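Local coordinates for methanol--corrinoid protein co-methyltransferase (Methanosarcina barkeri, PDB 2I2X), which transfers the methyl group of methanol to the cob(I)amide bound to its partner protein MtaC, a step of methanol-dependent methanogenesis, at residues Y368-I382 / N395-G407. Numbering follows the deposited sequence.
Sequences YMLAYDNAYRVGQSI and NAAIECCNIIEEG
Arg377 meets Glu399 and Glu406 at once, and the geometry separates the two salt bridges. Arg377 NE points at Glu399 OE2 across 2.7 Å, using that oxygen's anti lone pair. This bond is nearly straight at 179°, although the carboxylate of Glu399 is steeply turned from the guanidinium plane. Both terminal nitrogens of the guanidinium engage Glu406, Arg377 NH1 with Glu406 OE1 and Arg377 NH2 with Glu406 OE2, each oxygen met from above the carboxylate plane. An extended chain, CG opposite the backbone N (chi1 177°), carries the guanidinium across to the other helix, where Ile403 CG1 lies over one of its faces, 3.5 Å from Arg377 NE. Ile403 is itself a knob among Tyr368, Asn374, Arg377 and Val378; its CG2 comes in plane to the Tyr368 ring edge, 3.6 Å from CE2, and its CD1 packs against Val378 CG2. These knobs-into-holes join helices 372-383 and 389-409, successive antiparallel helices with segment axes 8.4 Å apart at 144°, in the helical part that accompanies the TIM barrel. Toward the end of the first helix, Ala396 CB packs on Val378 CG1 and Ile382 CG1, while Asn395 ND2 reaches Ser381 O at 3.2 Å and also bonds Asp385. Within 368-382, Asn374 ND2 bonds Tyr368 O at 2.9 Å; Met369 CG meets Cys400 SG. Farther out, Arg361 makes a cation-pi contact with the Tyr368 ring, and Ala248 of helix 240-259 touches both Met369 and Cys400.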
loop_
_atom_site.group_PDB
_atom_site.type_symbol
_atom_site.label_atom_id
_atom_site.label_comp_id
_atom_site.label_asym_id
_atom_site.label_seq_id
_atom_site.Cartn_x
_atom_site.Cartn_y
_atom_site.Cartn_z
ATOM N N TYR A 368 17.222 -4.906 -17.591
ATOM C CA TYR A 368 18.289 -5.719 -18.143
ATOM C C TYR A 368 19.698 -5.307 -17.677
ATOM O O TYR A 368 20.486 -6.152 -17.241
ATOM C CB TYR A 368 18.226 -5.709 -19.681
ATOM C CG TYR A 368 19.104 -6.773 -20.289
ATOM C CD1 TYR A 368 18.609 -8.068 -20.495
ATOM C CD2 TYR A 368 20.436 -6.507 -20.624
ATOM C CE1 TYR A 368 19.401 -9.074 -21.001
ATOM C CE2 TYR A 368 21.251 -7.529 -21.163
ATOM C CZ TYR A 368 20.717 -8.805 -21.336
ATOM O OH TYR A 368 21.473 -9.811 -21.857
ATOM N N MET A 369 20.016 -4.018 -17.789
ATOM C CA MET A 369 21.322 -3.494 -17.396
ATOM C C MET A 369 21.542 -3.603 -15.893
ATOM O O MET A 369 22.661 -3.787 -15.431
ATOM C CB MET A 369 21.455 -2.033 -17.840
ATOM C CG MET A 369 22.856 -1.404 -17.644
ATOM S SD MET A 369 23.116 -0.642 -16.004
ATOM C CE MET A 369 22.382 0.957 -16.264
ATOM N N LEU A 370 20.477 -3.499 -15.121
ATOM C CA LEU A 370 20.620 -3.436 -13.681
ATOM C C LEU A 370 20.752 -4.817 -13.063
ATOM O O LEU A 370 21.072 -4.936 -11.876
ATOM C CB LEU A 370 19.430 -2.688 -13.087
ATOM C CG LEU A 370 19.650 -1.283 -12.513
ATOM C CD1 LEU A 370 20.920 -0.678 -12.942
ATOM C CD2 LEU A 370 18.499 -0.402 -12.792
ATOM N N ALA A 371 20.514 -5.859 -13.866
ATOM C CA ALA A 371 20.740 -7.255 -13.440
ATOM C C ALA A 371 22.194 -7.450 -12.947
ATOM O O ALA A 371 23.129 -7.018 -13.596
ATOM C CB ALA A 371 20.415 -8.203 -14.564
ATOM N N TYR A 372 22.365 -8.063 -11.781
ATOM C CA TYR A 372 23.623 -7.983 -11.051
ATOM C C TYR A 372 24.831 -8.416 -11.889
ATOM O O TYR A 372 25.917 -7.870 -11.702
ATOM C CB TYR A 372 23.556 -8.732 -9.703
ATOM C CG TYR A 372 23.559 -10.240 -9.856
ATOM C CD1 TYR A 372 22.365 -10.941 -10.051
ATOM C CD2 TYR A 372 24.777 -10.968 -9.859
ATOM C CE1 TYR A 372 22.376 -12.333 -10.228
ATOM C CE2 TYR A 372 24.798 -12.355 -10.045
ATOM C CZ TYR A 372 23.597 -13.037 -10.226
ATOM O OH TYR A 372 23.607 -14.415 -10.419
ATOM N N ASP A 373 24.678 -9.369 -12.801
ATOM C CA ASP A 373 25.817 -9.692 -13.677
ATOM C C ASP A 373 26.191 -8.540 -14.613
ATOM O O ASP A 373 27.383 -8.265 -14.804
ATOM C CB ASP A 373 25.629 -10.985 -14.472
ATOM C CG ASP A 373 24.409 -10.945 -15.333
ATOM O OD1 ASP A 373 23.439 -10.287 -14.886
ATOM O OD2 ASP A 373 24.394 -11.553 -16.443
ATOM N N ASN A 374 25.189 -7.897 -15.205
ATOM C CA ASN A 374 25.397 -6.731 -16.055
ATOM C C ASN A 374 25.833 -5.495 -15.256
ATOM O O ASN A 374 26.694 -4.716 -15.703
ATOM C CB ASN A 374 24.150 -6.444 -16.889
ATOM C CG ASN A 374 23.880 -7.546 -17.891
ATOM O OD1 ASN A 374 24.826 -8.077 -18.473
ATOM N ND2 ASN A 374 22.587 -7.916 -18.097
ATOM N N ALA A 375 25.239 -5.311 -14.087
ATOM C CA ALA A 375 25.651 -4.223 -13.224
ATOM C C ALA A 375 27.165 -4.332 -12.912
ATOM O O ALA A 375 27.890 -3.321 -12.934
ATOM C CB ALA A 375 24.820 -4.215 -11.959
ATOM N N TYR A 376 27.625 -5.554 -12.650
ATOM C CA TYR A 376 29.020 -5.830 -12.319
ATOM C C TYR A 376 29.906 -5.441 -13.509
ATOM O O TYR A 376 30.949 -4.807 -13.346
ATOM C CB TYR A 376 29.210 -7.319 -11.970
ATOM C CG TYR A 376 30.610 -7.670 -11.539
ATOM C CD1 TYR A 376 31.588 -8.074 -12.476
ATOM C CD2 TYR A 376 30.975 -7.578 -10.193
ATOM C CE1 TYR A 376 32.918 -8.368 -12.060
ATOM C CE2 TYR A 376 32.268 -7.880 -9.757
ATOM C CZ TYR A 376 33.244 -8.263 -10.675
ATOM O OH TYR A 376 34.508 -8.540 -10.186
ATOM N N ARG A 377 29.473 -5.825 -14.699
ATOM C CA ARG A 377 30.197 -5.533 -15.929
ATOM C C ARG A 377 30.335 -4.005 -16.112
ATOM O O ARG A 377 31.429 -3.510 -16.425
ATOM C CB ARG A 377 29.497 -6.202 -17.114
ATOM C CG ARG A 377 30.092 -5.944 -18.466
ATOM C CD ARG A 377 29.324 -6.663 -19.577
ATOM N NE ARG A 377 29.643 -6.147 -20.915
ATOM C CZ ARG A 377 29.166 -6.650 -22.065
ATOM N NH1 ARG A 377 28.333 -7.688 -22.067
ATOM N NH2 ARG A 377 29.510 -6.100 -23.228
ATOM N N VAL A 378 29.251 -3.266 -15.873
ATOM C CA VAL A 378 29.299 -1.816 -15.943
ATOM C C VAL A 378 30.239 -1.306 -14.880
ATOM O O VAL A 378 31.031 -0.431 -15.142
ATOM C CB VAL A 378 27.919 -1.167 -15.801
ATOM C CG1 VAL A 378 28.042 0.357 -15.618
ATOM C CG2 VAL A 378 27.047 -1.507 -17.011
ATOM N N GLY A 379 30.179 -1.908 -13.696
ATOM C CA GLY A 379 31.207 -1.728 -12.665
ATOM C C GLY A 379 32.652 -1.815 -13.183
ATOM O O GLY A 379 33.472 -0.934 -12.861
ATOM N N GLN A 380 32.962 -2.859 -13.967
ATOM C CA GLN A 380 34.332 -3.092 -14.467
ATOM C C GLN A 380 34.773 -1.990 -15.450
ATOM O O GLN A 380 35.963 -1.629 -15.520
ATOM C CB GLN A 380 34.475 -4.456 -15.162
ATOM C CG GLN A 380 34.519 -5.652 -14.240
ATOM C CD GLN A 380 34.330 -6.981 -14.977
ATOM O OE1 GLN A 380 33.412 -7.139 -15.795
ATOM N NE2 GLN A 380 35.183 -7.950 -14.673
ATOM N N SER A 381 33.804 -1.458 -16.188
ATOM C CA SER A 381 34.100 -0.499 -17.221
ATOM C C SER A 381 34.408 0.839 -16.565
ATOM O O SER A 381 35.149 1.666 -17.123
ATOM C CB SER A 381 32.938 -0.386 -18.213
ATOM O OG SER A 381 31.899 0.412 -17.690
ATOM N N ILE A 382 33.867 1.042 -15.372
ATOM C CA ILE A 382 34.167 2.248 -14.612
ATOM C C ILE A 382 35.574 2.227 -14.010
ATOM O O ILE A 382 36.316 3.200 -14.143
ATOM C CB ILE A 382 33.107 2.478 -13.501
ATOM C CG1 ILE A 382 31.726 2.730 -14.162
ATOM C CG2 ILE A 382 33.553 3.601 -12.501
ATOM C CD1 ILE A 382 30.562 2.580 -13.235
ATOM N N ASN A 395 32.763 5.391 -20.299
ATOM C CA ASN A 395 32.926 3.942 -20.423
ATOM C C ASN A 395 31.606 3.237 -20.036
ATOM O O ASN A 395 31.148 2.324 -20.725
ATOM C CB ASN A 395 34.076 3.424 -19.539
ATOM C CG ASN A 395 35.488 3.898 -20.018
ATOM O OD1 ASN A 395 35.655 4.429 -21.120
ATOM N ND2 ASN A 395 36.489 3.688 -19.172
ATOM N N ALA A 396 30.981 3.709 -18.963
ATOM C CA ALA A 396 29.798 3.082 -18.423
ATOM C C ALA A 396 28.673 3.211 -19.428
ATOM O O ALA A 396 27.974 2.235 -19.723
ATOM C CB ALA A 396 29.416 3.706 -17.062
ATOM N N ALA A 397 28.512 4.404 -19.969
ATOM C CA ALA A 397 27.500 4.684 -20.971
ATOM C C ALA A 397 27.656 3.795 -22.204
ATOM O O ALA A 397 26.664 3.288 -22.736
ATOM C CB ALA A 397 27.579 6.173 -21.367
ATOM N N ILE A 398 28.898 3.595 -22.654
ATOM C CA ILE A 398 29.152 2.793 -23.866
ATOM C C ILE A 398 29.009 1.309 -23.568
ATOM O O ILE A 398 28.511 0.548 -24.402
ATOM C CB ILE A 398 30.538 3.111 -24.519
ATOM C CG1 ILE A 398 30.496 4.498 -25.185
ATOM C CG2 ILE A 398 30.922 2.031 -25.555
ATOM C CD1 ILE A 398 31.897 5.075 -25.531
ATOM N N GLU A 399 29.473 0.908 -22.383
ATOM C CA GLU A 399 29.331 -0.462 -21.928
ATOM C C GLU A 399 27.847 -0.817 -21.794
ATOM O O GLU A 399 27.424 -1.937 -22.113
ATOM C CB GLU A 399 30.028 -0.658 -20.587
ATOM C CG GLU A 399 30.219 -2.113 -20.210
ATOM C CD GLU A 399 31.325 -2.804 -20.988
ATOM O OE1 GLU A 399 32.256 -2.115 -21.488
ATOM O OE2 GLU A 399 31.263 -4.051 -21.086
ATOM N N CYS A 400 27.071 0.150 -21.323
ATOM C CA CYS A 400 25.638 -0.022 -21.215
ATOM C C CYS A 400 25.042 -0.337 -22.591
ATOM O O CYS A 400 24.280 -1.310 -22.735
ATOM C CB CYS A 400 24.990 1.231 -20.585
ATOM S SG CYS A 400 23.158 1.253 -20.619
ATOM N N CYS A 401 25.370 0.492 -23.577
ATOM C CA CYS A 401 24.952 0.277 -24.980
ATOM C C CYS A 401 25.318 -1.114 -25.481
ATOM O O CYS A 401 24.467 -1.799 -26.102
ATOM C CB CYS A 401 25.531 1.337 -25.926
ATOM S SG CYS A 401 24.919 3.025 -25.635
ATOM N N ASN A 402 26.556 -1.540 -25.199
ATOM C CA ASN A 402 26.997 -2.894 -25.551
ATOM C C ASN A 402 26.128 -3.958 -24.912
ATOM O O ASN A 402 25.699 -4.908 -25.579
ATOM C CB ASN A 402 28.458 -3.122 -25.169
ATOM C CG ASN A 402 29.419 -2.253 -25.986
ATOM O OD1 ASN A 402 29.104 -1.827 -27.117
ATOM N ND2 ASN A 402 30.594 -1.988 -25.415
ATOM N N ILE A 403 25.858 -3.771 -23.621
ATOM C CA ILE A 403 25.067 -4.706 -22.859
ATOM C C ILE A 403 23.659 -4.852 -23.414
ATOM O O ILE A 403 23.231 -5.979 -23.667
ATOM C CB ILE A 403 25.061 -4.373 -21.354
ATOM C CG1 ILE A 403 26.441 -4.709 -20.781
ATOM C CG2 ILE A 403 23.936 -5.174 -20.641
ATOM C CD1 ILE A 403 26.752 -4.040 -19.501
ATOM N N ILE A 404 22.969 -3.728 -23.641
ATOM C CA ILE A 404 21.598 -3.759 -24.192
ATOM C C ILE A 404 21.600 -4.403 -25.587
ATOM O O ILE A 404 20.710 -5.176 -25.920
ATOM C CB ILE A 404 20.939 -2.340 -24.260
ATOM C CG1 ILE A 404 20.895 -1.638 -22.898
ATOM C CG2 ILE A 404 19.546 -2.392 -24.927
ATOM C CD1 ILE A 404 20.310 -2.485 -21.756
ATOM N N GLU A 405 22.615 -4.102 -26.387
ATOM C CA GLU A 405 22.742 -4.675 -27.723
ATOM C C GLU A 405 22.868 -6.183 -27.683
ATOM O O GLU A 405 22.235 -6.877 -28.493
ATOM C CB GLU A 405 23.946 -4.075 -28.487
ATOM C CG GLU A 405 23.596 -2.884 -29.324
ATOM C CD GLU A 405 24.800 -2.029 -29.797
ATOM O OE1 GLU A 405 24.550 -0.865 -30.174
ATOM O OE2 GLU A 405 25.969 -2.468 -29.811
ATOM N N GLU A 406 23.693 -6.695 -26.766
ATOM C CA GLU A 406 23.854 -8.142 -26.658
ATOM C C GLU A 406 22.521 -8.726 -26.213
ATOM O O GLU A 406 22.068 -9.737 -26.757
ATOM C CB GLU A 406 24.978 -8.534 -25.694
ATOM C CG GLU A 406 26.363 -8.190 -26.218
ATOM C CD GLU A 406 27.446 -8.254 -25.133
ATOM O OE1 GLU A 406 27.284 -9.044 -24.146
ATOM O OE2 GLU A 406 28.455 -7.517 -25.277
ATOM N N GLY A 407 21.882 -8.050 -25.258
ATOM C CA GLY A 407 20.548 -8.415 -24.801
ATOM C C GLY A 407 19.622 -8.480 -25.984
ATOM O O GLY A 407 18.964 -9.487 -26.193
#